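Chaperonin-like RBCX protein 1, chloroplastic (Arabidopsis thaliana, PDB 4GR2) acts as a homodimeric chaperone of the chloroplast that takes part in the assembly of Rubisco. Local coordinates at residues L111-E114 against Y115-T119. The protein carries 2 engineered substitutions. Sequence-based numbering, arbitrary orientation. Where two conformers were deposited one is given.
Sequences LMRE and YVLET
Tyr115 begins the last turn of helix 93-118 by giving its N-H to Leu111 O in a hydrogen bond, with Tyr115 N and Leu111 O 3.1 Å apart. Its CB sits against the same carbonyl oxygen. CG is anti to the backbone N (chi1 -177°), and the ring is carried away from residues 111-114. Thr119 CG2 lies over one ring face, toward the rim. Tyr115 also packs on Met73 of the second subunit, and Leu111 on Leu80 of that subunit. Val116 follows with the straightest of the four hydrogen bonds, Val116 N to Met112 O at 2.9 Å (N-H...O 171°). Val116 CG2 touches Met112 O at 3.3 Å. These i to i+4 hydrogen bonds are those of a regular alpha helix, here the end of the C-terminal helix of an RbcX subunit. The end lies far from the centre of its own chain and meets the partner subunit of the homodimer. Leu117 N donates a hydrogen bond to Arg113 O. The Leu117 side chain runs alongside that of Arg113, and Leu117 CD1 meets Arg113 CG at 4.0 Å. Glu118 N is hydrogen-bonded to Glu114 O at 3.1 Å. A chi1 of 87° brings Glu118 CG to 3.5 Å from Glu114 O. The carboxylate of Glu118 forms a salt bridge with Arg67 of the second subunit, which probably stabilises its negative charge. Thr119 is the first residue to leave helical geometry, yet Thr119 N still hydrogen-bonds to Tyr115 O at 3.1 Å.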
loop_
_atom_site.group_PDB
_atom_site.type_symbol
_atom_site.label_atom_id
_atom_site.label_comp_id
_atom_site.label_asym_id
_atom_site.label_seq_id
_atom_site.Cartn_x
_atom_site.Cartn_y
_atom_site.Cartn_z
ATOM N N LEU B 111 12.761 -0.275 -17.195
ATOM C CA LEU B 111 12.899 -1.726 -17.418
ATOM C C LEU B 111 13.274 -2.055 -18.859
ATOM O O LEU B 111 14.178 -2.861 -19.100
ATOM C CB LEU B 111 11.602 -2.442 -17.046
ATOM C CG LEU B 111 11.430 -2.618 -15.531
ATOM C CD1 LEU B 111 9.986 -2.935 -15.194
ATOM C CD2 LEU B 111 12.359 -3.751 -15.087
ATOM N N MET B 112 12.581 -1.418 -19.805
ATOM C CA MET B 112 12.835 -1.595 -21.238
ATOM C C MET B 112 14.202 -1.035 -21.676
ATOM O O MET B 112 14.936 -1.654 -22.462
ATOM C CB MET B 112 11.709 -0.917 -22.028
ATOM C CG MET B 112 10.325 -1.503 -21.740
ATOM S SD MET B 112 10.286 -3.276 -22.157
ATOM C CE MET B 112 10.225 -3.152 -23.945
ATOM N N ARG B 113 14.528 0.152 -21.181
ATOM C CA ARG B 113 15.789 0.791 -21.533
ATOM C C ARG B 113 16.983 -0.032 -21.053
ATOM O O ARG B 113 17.904 -0.305 -21.820
ATOM C CB ARG B 113 15.853 2.215 -20.975
ATOM C CG ARG B 113 17.133 2.967 -21.342
ATOM C CD ARG B 113 17.159 4.380 -20.755
ATOM N NE ARG B 113 17.115 4.378 -19.293
ATOM C CZ ARG B 113 16.123 4.892 -18.565
ATOM N NH1 ARG B 113 15.083 5.476 -19.161
ATOM N NH2 ARG B 113 16.176 4.831 -17.236
ATOM N N GLU B 114 16.968 -0.442 -19.786
ATOM C CA GLU B 114 18.083 -1.237 -19.240
ATOM C C GLU B 114 18.181 -2.602 -19.881
ATOM O O GLU B 114 19.272 -3.139 -20.073
ATOM C CB GLU B 114 17.975 -1.358 -17.719
ATOM C CG GLU B 114 17.819 0.004 -17.100
ATOM C CD GLU B 114 17.826 0.035 -15.581
ATOM O OE1 GLU B 114 17.737 -1.027 -14.911
ATOM O OE2 GLU B 114 17.947 1.164 -15.066
ATOM N N TYR B 115 17.036 -3.168 -20.228
ATOM C CA TYR B 115 17.060 -4.409 -20.969
ATOM C C TYR B 115 17.769 -4.231 -22.322
ATOM O O TYR B 115 18.722 -4.954 -22.649
ATOM C CB TYR B 115 15.643 -4.950 -21.194
ATOM C CG TYR B 115 15.712 -6.264 -21.888
ATOM C CD1 TYR B 115 16.023 -7.418 -21.184
ATOM C CD2 TYR B 115 15.532 -6.352 -23.266
ATOM C CE1 TYR B 115 16.131 -8.634 -21.836
ATOM C CE2 TYR B 115 15.649 -7.557 -23.923
ATOM C CZ TYR B 115 15.946 -8.696 -23.205
ATOM O OH TYR B 115 16.039 -9.904 -23.861
ATOM N N VAL B 116 17.287 -3.283 -23.116
ATOM C CA VAL B 116 17.860 -3.072 -24.439
ATOM C C VAL B 116 19.359 -2.791 -24.352
ATOM O O VAL B 116 20.167 -3.371 -25.083
ATOM C CB VAL B 116 17.145 -1.937 -25.174
ATOM C CG1 VAL B 116 17.948 -1.509 -26.407
ATOM C CG2 VAL B 116 15.727 -2.372 -25.559
ATOM N N LEU B 117 19.734 -1.927 -23.422
ATOM C CA LEU B 117 21.127 -1.531 -23.286
ATOM C C LEU B 117 22.046 -2.692 -22.970
ATOM O O LEU B 117 23.098 -2.834 -23.587
ATOM C CB LEU B 117 21.254 -0.419 -22.245
ATOM C CG LEU B 117 20.848 0.929 -22.836
ATOM C CD1 LEU B 117 20.968 2.027 -21.821
ATOM C CD2 LEU B 117 21.723 1.213 -24.055
ATOM N N GLU B 118 21.646 -3.536 -22.023
ATOM C CA GLU B 118 22.521 -4.607 -21.562
ATOM C C GLU B 118 22.588 -5.809 -22.515
ATOM O O GLU B 118 23.539 -6.593 -22.474
ATOM C CB GLU B 118 22.188 -5.031 -20.124
ATOM C CG GLU B 118 21.116 -6.099 -19.971
ATOM C CD GLU B 118 21.058 -6.652 -18.544
ATOM O OE1 GLU B 118 20.885 -5.858 -17.598
ATOM O OE2 GLU B 118 21.219 -7.875 -18.363
ATOM N N THR B 119 21.597 -5.950 -23.383
ATOM C CA THR B 119 21.649 -7.013 -24.374
ATOM C C THR B 119 22.126 -6.476 -25.722
ATOM O O THR B 119 21.381 -6.489 -26.695
ATOM C CB THR B 119 20.278 -7.705 -24.546
ATOM O OG1 THR B 119 19.331 -6.769 -25.073
ATOM C CG2 THR B 119 19.775 -8.262 -23.211
#